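Local coordinates for Ifi204 (Mus musculus domesticus, PDB 5YZW), which probably senses foreign DNA in innate immunity, here through its HINb domain of two OB folds, at residues Glu20-Asp25 / His187-Val192; Leu166-Phe171 / Trp180-Val185. One frame throughout, in Å; residues are numbered along the deposited sequence. Where two conformers were deposited one is given.

Contact 1 of 2, residues Glu20-Asp25 / His187-Val192; sequences EPFTYD and HSYMQV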
loop_
_atom_site.group_PDB
_atom_site.type_symbol
_atom_site.label_atom_id
_atom_site.label_comp_id
_atom_site.label_asym_id
_atom_site.label_seq_id
_atom_site.Cartn_x
_atom_site.Cartn_y
_atom_site.Cartn_z
ATOM N N GLU A 20 3.295 1.778 -9.526
ATOM C CA GLU A 20 3.794 1.034 -10.665
ATOM C C GLU A 20 3.810 -0.451 -10.309
ATOM O O GLU A 20 3.820 -0.815 -9.126
ATOM C CB GLU A 20 5.213 1.497 -11.022
ATOM C CG GLU A 20 6.186 1.223 -9.882
ATOM C CD GLU A 20 7.617 1.681 -10.164
ATOM O OE1 GLU A 20 7.969 1.921 -11.340
ATOM O OE2 GLU A 20 8.385 1.809 -9.188
ATOM N N PRO A 21 3.832 -1.330 -11.301
ATOM C CA PRO A 21 3.994 -2.751 -10.993
ATOM C C PRO A 21 5.436 -3.044 -10.600
ATOM O O PRO A 21 6.372 -2.324 -10.956
ATOM C CB PRO A 21 3.612 -3.461 -12.296
ATOM C CG PRO A 21 3.685 -2.411 -13.354
ATOM C CD PRO A 21 3.479 -1.088 -12.713
ATOM N N PHE A 22 5.604 -4.125 -9.848
ATOM C CA PHE A 22 6.923 -4.481 -9.345
ATOM C C PHE A 22 6.938 -5.977 -9.084
ATOM O O PHE A 22 5.887 -6.625 -8.956
ATOM C CB PHE A 22 7.286 -3.682 -8.079
ATOM C CG PHE A 22 6.364 -3.936 -6.910
ATOM C CD1 PHE A 22 5.220 -3.174 -6.728
ATOM C CD2 PHE A 22 6.648 -4.944 -5.998
ATOM C CE1 PHE A 22 4.368 -3.414 -5.658
ATOM C CE2 PHE A 22 5.810 -5.198 -4.942
ATOM C CZ PHE A 22 4.667 -4.428 -4.755
ATOM N N THR A 23 8.150 -6.519 -9.086
ATOM C CA THR A 23 8.391 -7.931 -8.838
ATOM C C THR A 23 8.478 -8.186 -7.341
ATOM O O THR A 23 9.368 -7.659 -6.668
ATOM C CB THR A 23 9.679 -8.361 -9.542
ATOM O OG1 THR A 23 9.711 -7.808 -10.869
ATOM C CG2 THR A 23 9.819 -9.870 -9.585
ATOM N N TYR A 24 7.556 -8.990 -6.824
ATOM C CA TYR A 24 7.549 -9.309 -5.407
ATOM C C TYR A 24 8.071 -10.707 -5.123
ATOM O O TYR A 24 8.428 -10.995 -3.979
ATOM C CB TYR A 24 6.138 -9.153 -4.829
ATOM C CG TYR A 24 5.129 -10.163 -5.320
ATOM C CD1 TYR A 24 4.422 -9.960 -6.510
ATOM C CD2 TYR A 24 4.863 -11.313 -4.585
ATOM C CE1 TYR A 24 3.494 -10.895 -6.965
ATOM C CE2 TYR A 24 3.932 -12.244 -5.023
ATOM C CZ TYR A 24 3.251 -12.028 -6.212
ATOM O OH TYR A 24 2.342 -12.947 -6.656
ATOM N N ASP A 25 8.131 -11.576 -6.126
ATOM C CA ASP A 25 8.782 -12.879 -5.994
ATOM C C ASP A 25 9.811 -12.945 -7.120
ATOM O O ASP A 25 9.457 -13.167 -8.284
ATOM C CB ASP A 25 7.750 -14.010 -6.040
ATOM C CG ASP A 25 8.373 -15.402 -5.960
ATOM O OD1 ASP A 25 9.549 -15.575 -6.340
ATOM O OD2 ASP A 25 7.673 -16.334 -5.504
ATOM N N HIS A 187 4.857 -8.297 0.253
ATOM C CA HIS A 187 4.096 -7.447 -0.670
ATOM C C HIS A 187 4.422 -5.970 -0.514
ATOM O O HIS A 187 3.697 -5.127 -1.056
ATOM C CB HIS A 187 2.587 -7.652 -0.504
ATOM C CG HIS A 187 2.127 -9.041 -0.819
ATOM N ND1 HIS A 187 0.977 -9.587 -0.290
ATOM C CD2 HIS A 187 2.672 -10.000 -1.605
ATOM C CE1 HIS A 187 0.842 -10.825 -0.725
ATOM N NE2 HIS A 187 1.860 -11.102 -1.520
ATOM N N SER A 188 5.486 -5.635 0.213
ATOM C CA SER A 188 5.801 -4.234 0.444
ATOM C C SER A 188 6.249 -3.545 -0.828
ATOM O O SER A 188 6.778 -4.150 -1.770
ATOM C CB SER A 188 6.912 -4.047 1.505
ATOM O OG SER A 188 6.552 -4.613 2.751
ATOM N N TYR A 189 6.077 -2.232 -0.812
ATOM C CA TYR A 189 6.542 -1.382 -1.892
ATOM C C TYR A 189 6.960 -0.060 -1.272
ATOM O O TYR A 189 6.369 0.398 -0.289
ATOM C CB TYR A 189 5.445 -1.160 -2.969
ATOM C CG TYR A 189 5.845 -0.121 -3.999
ATOM C CD1 TYR A 189 6.623 -0.468 -5.103
ATOM C CD2 TYR A 189 5.471 1.208 -3.858
ATOM C CE1 TYR A 189 7.019 0.498 -6.044
ATOM C CE2 TYR A 189 5.851 2.173 -4.785
ATOM C CZ TYR A 189 6.628 1.822 -5.873
ATOM O OH TYR A 189 6.995 2.794 -6.787
ATOM N N MET A 190 7.978 0.558 -1.850
ATOM C CA MET A 190 8.372 1.871 -1.381
ATOM C C MET A 190 9.032 2.619 -2.525
ATOM O O MET A 190 9.585 2.011 -3.445
ATOM C CB MET A 190 9.330 1.779 -0.181
ATOM C CG MET A 190 10.592 0.967 -0.452
ATOM S SD MET A 190 11.679 0.814 1.003
ATOM C CE MET A 190 11.207 2.257 1.897
ATOM N N GLN A 191 8.954 3.946 -2.461
ATOM C CA GLN A 191 9.695 4.800 -3.375
ATOM C C GLN A 191 9.929 6.139 -2.691
ATOM O O GLN A 191 9.170 6.537 -1.803
ATOM C CB GLN A 191 8.959 4.987 -4.700
ATOM C CG GLN A 191 8.062 6.198 -4.726
ATOM C CD GLN A 191 7.017 6.131 -5.824
ATOM O OE1 GLN A 191 5.848 6.439 -5.594
ATOM N NE2 GLN A 191 7.440 5.756 -7.031
ATOM N N VAL A 192 11.004 6.825 -3.099
ATOM C CA VAL A 192 11.274 8.169 -2.607
ATOM C C VAL A 192 10.521 9.165 -3.481
ATOM O O VAL A 192 10.280 8.926 -4.669
ATOM C CB VAL A 192 12.790 8.469 -2.581
ATOM C CG1 VAL A 192 13.572 7.281 -2.025
ATOM C CG2 VAL A 192 13.286 8.825 -3.961
HETATM O O HOH W 1 4.775 3.892 -8.129
#
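Phe22 and Tyr189 face each other with CA atoms 8.1 Å apart, and the backbones draw in to 6.2 Å between the CA atoms of Tyr24 and His187; side chains, not strand pairing, make the join. The Phe22 and Tyr189 rings meet obliquely, CD1 of Phe22 lying 3.5 Å from CD1 of Tyr189, while CE1 and CZ of Phe22 rest on Tyr189 CB. Tyr189 holds CG anti to its backbone N (chi1 172°), which brings that atom to 4.0 Å from Phe22 CE1. The CE2-CZ end of the Phe22 ring reaches two backbone oxygens, His187 O at the ring edge and, obliquely, Ser188 O, 3.5 Å from CE2, which takes a hydrogen bond from Arg154. At one end Tyr189 OH donates to Glu20 OE2 over 2.9 Å, meeting the carboxylate on its anti side and 33° out of its plane. A water gives a hydrogen to the same hydroxyl and accepts one from Glu20 N. At the other end the edge of His187 points toward the face of Tyr24 in an offset edge-to-face pair, planes at 82° and CD2 of each ring 3.9 Å from the other; His187 ND1 is hydrogen-bonded to Lys47 NZ. The contact therefore joins the two OB folds through aromatic rings and one phenol-carboxylate hydrogen bond, and the phenol, gripped by carboxylate and water together, is probably fixed in the direction of its O-H.

Contact 2 of 2, residues Leu166-Phe171 / Trp180-Val185; sequences LRLVCF and WQLRSV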
loop_
_atom_site.group_PDB
_atom_site.type_symbol
_atom_site.label_atom_id
_atom_site.label_comp_id
_atom_site.label_asym_id
_atom_site.label_seq_id
_atom_site.Cartn_x
_atom_site.Cartn_y
_atom_site.Cartn_z
ATOM N N LEU A 166 9.830 9.325 2.029
ATOM C CA LEU A 166 9.624 7.923 1.703
ATOM C C LEU A 166 8.138 7.593 1.689
ATOM O O LEU A 166 7.437 7.827 2.680
ATOM C CB LEU A 166 10.333 7.041 2.722
ATOM C CG LEU A 166 11.560 6.311 2.214
ATOM C CD1 LEU A 166 11.994 5.327 3.276
ATOM C CD2 LEU A 166 11.233 5.623 0.912
ATOM N N ARG A 167 7.669 7.038 0.579
ATOM C CA ARG A 167 6.306 6.532 0.477
ATOM C C ARG A 167 6.356 5.030 0.721
ATOM O O ARG A 167 6.976 4.293 -0.053
ATOM C CB ARG A 167 5.694 6.846 -0.882
ATOM C CG ARG A 167 4.387 6.086 -1.165
ATOM C CD ARG A 167 3.801 6.533 -2.492
ATOM N NE ARG A 167 3.403 7.938 -2.438
ATOM C CZ ARG A 167 3.551 8.801 -3.442
ATOM N NH1 ARG A 167 4.093 8.406 -4.591
ATOM N NH2 ARG A 167 3.154 10.061 -3.299
ATOM N N LEU A 168 5.732 4.589 1.813
ATOM C CA LEU A 168 5.710 3.188 2.210
ATOM C C LEU A 168 4.331 2.614 1.952
ATOM O O LEU A 168 3.322 3.211 2.348
ATOM C CB LEU A 168 6.054 3.011 3.692
ATOM C CG LEU A 168 7.261 3.749 4.269
ATOM C CD1 LEU A 168 7.173 3.757 5.790
ATOM C CD2 LEU A 168 8.510 3.061 3.809
ATOM N N VAL A 169 4.285 1.445 1.322
ATOM C CA VAL A 169 3.015 0.763 1.082
ATOM C C VAL A 169 3.112 -0.658 1.612
ATOM O O VAL A 169 4.023 -1.407 1.231
ATOM C CB VAL A 169 2.632 0.755 -0.403
ATOM C CG1 VAL A 169 1.310 0.031 -0.574
ATOM C CG2 VAL A 169 2.593 2.180 -0.941
ATOM N N CYS A 170 2.194 -1.016 2.507
ATOM C CA CYS A 170 2.070 -2.374 3.031
ATOM C C CYS A 170 3.351 -2.818 3.741
ATOM O O CYS A 170 3.957 -3.826 3.387
ATOM C CB CYS A 170 1.707 -3.353 1.915
ATOM S SG CYS A 170 1.233 -5.010 2.508
ATOM N N PHE A 171 3.745 -2.041 4.753
ATOM C CA PHE A 171 4.767 -2.431 5.720
ATOM C C PHE A 171 4.117 -2.954 6.998
ATOM O O PHE A 171 3.022 -2.529 7.369
ATOM C CB PHE A 171 5.674 -1.248 6.050
ATOM C CG PHE A 171 6.756 -1.031 5.062
ATOM C CD1 PHE A 171 6.470 -0.774 3.738
ATOM C CD2 PHE A 171 8.098 -1.068 5.466
ATOM C CE1 PHE A 171 7.479 -0.569 2.812
ATOM C CE2 PHE A 171 9.102 -0.878 4.546
ATOM C CZ PHE A 171 8.797 -0.633 3.215
ATOM N N TRP A 180 9.418 1.030 18.046
ATOM C CA TRP A 180 8.525 0.467 17.052
ATOM C C TRP A 180 9.194 0.502 15.684
ATOM O O TRP A 180 10.052 1.349 15.417
ATOM C CB TRP A 180 7.204 1.237 17.010
ATOM C CG TRP A 180 6.364 1.094 18.243
ATOM C CD1 TRP A 180 6.571 1.695 19.450
ATOM C CD2 TRP A 180 5.174 0.305 18.387
ATOM N NE1 TRP A 180 5.587 1.330 20.336
ATOM C CE2 TRP A 180 4.718 0.476 19.708
ATOM C CE3 TRP A 180 4.453 -0.534 17.530
ATOM C CZ2 TRP A 180 3.570 -0.160 20.191
ATOM C CZ3 TRP A 180 3.305 -1.160 18.012
ATOM C CH2 TRP A 180 2.881 -0.972 19.329
ATOM N N GLN A 181 8.787 -0.422 14.815
ATOM C CA GLN A 181 9.371 -0.563 13.488
ATOM C C GLN A 181 8.272 -0.797 12.460
ATOM O O GLN A 181 7.209 -1.342 12.778
ATOM C CB GLN A 181 10.364 -1.732 13.419
ATOM C CG GLN A 181 11.455 -1.715 14.512
ATOM C CD GLN A 181 11.005 -2.386 15.802
ATOM O OE1 GLN A 181 10.149 -3.274 15.786
ATOM N NE2 GLN A 181 11.568 -1.950 16.931
ATOM N N LEU A 182 8.546 -0.393 11.228
ATOM C CA LEU A 182 7.774 -0.777 10.057
ATOM C C LEU A 182 8.700 -1.663 9.232
ATOM O O LEU A 182 9.705 -1.186 8.686
ATOM C CB LEU A 182 7.308 0.446 9.278
ATOM C CG LEU A 182 6.270 1.324 9.974
ATOM C CD1 LEU A 182 6.098 2.614 9.188
ATOM C CD2 LEU A 182 4.949 0.573 10.060
ATOM N N ARG A 183 8.382 -2.951 9.181
ATOM C CA ARG A 183 9.201 -3.952 8.518
ATOM C C ARG A 183 8.707 -4.216 7.103
ATOM O O ARG A 183 7.521 -4.493 6.882
ATOM C CB ARG A 183 9.189 -5.253 9.323
ATOM C CG ARG A 183 10.267 -5.334 10.370
ATOM C CD ARG A 183 9.948 -6.395 11.385
ATOM N NE ARG A 183 10.541 -6.056 12.678
ATOM C CZ ARG A 183 11.821 -6.259 12.989
ATOM N NH1 ARG A 183 12.646 -6.795 12.098
ATOM N NH2 ARG A 183 12.275 -5.921 14.190
ATOM N N SER A 184 9.625 -4.143 6.149
ATOM C CA SER A 184 9.341 -4.629 4.810
ATOM C C SER A 184 8.930 -6.094 4.869
ATOM O O SER A 184 9.486 -6.878 5.643
ATOM C CB SER A 184 10.576 -4.459 3.930
ATOM O OG SER A 184 11.576 -5.399 4.300
ATOM N N VAL A 185 7.934 -6.454 4.060
ATOM C CA VAL A 185 7.434 -7.822 3.941
ATOM C C VAL A 185 7.221 -8.131 2.463
ATOM O O VAL A 185 7.473 -7.293 1.586
ATOM C CB VAL A 185 6.124 -8.053 4.729
ATOM C CG1 VAL A 185 6.361 -8.000 6.250
ATOM C CG2 VAL A 185 5.062 -7.069 4.290
#
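Phe171 packs against the backbone from Leu182 to Ser184, its CA 5.2 Å from Ser184 CA. This is the tight part. CD2 of the ring sits 3.5 Å from Ser184 N, and Leu182 O comes to the ring edge near its plane, 3.6 Å from the same CD2. Ser184 CA makes an off-centre CH-pi contact, 4.2 Å from the Phe171 centroid and 29° off the ring normal. On the opposite face lies CD2 of Leu168, offset toward the rim, so the ring is held between a methyl of strand 165-169 and the backbone at Ser184. Phe171 keeps CG anti to its carbonyl carbon (chi1 -82°), which carries the ring over to the backbone of residues 183-184. Its CB lies 4.0 Å from Leu182 CB. Beside the ring, the two leucines cross obliquely and touch through methyls, Leu168 CD1 to Leu182 CD1 at 3.7 Å. An alanine in place of Phe171 would probably open a gap between Leu168 CD2 and Ser184 CA, leaving both without the ring they pack on.

The other side is thinner and partly exposed. Here CG2 of Val185 lies 3.5 Å from Cys170 O, an oxygen that also accepts a hydrogen bond from Ser188 OG. Arg183 sends its CB away from the contact, and its NE hydrogen-bonds to Thr174 OG1. Cys170, in a left-handed backbone conformation (phi 60°), faces Val120 together with Phe171 in a G1 beta bulge, where the chain turns its corner.

Around this core, strand 119-132 brings Val120 against Leu182 and strand 145-151 sets Val149 against both Leu168 and Phe171, while Met190 of strand 189-192 packs on the same two residues, inside the C-terminal OB fold.

From the N terminus, the chain runs up strand 11-25, where residues 20-25 form the first half of contact 1. It then completes the first OB fold, passes through helices 96-103 and 108-112, and enters the second. There contact 2 closes a short loop, 166-171 to 180-185, around the turn between strands 171-175 and 180-183. Only afterwards does 187-192 close the large loop of contact 1, with contact 2 nested inside it. Contact 1 ties one OB fold to the other; contact 2 is internal to the second. They meet where strand 189-192 lies beside strand 165-169, with Gln191 OE1 hydrogen-bonded to Arg167 NH1.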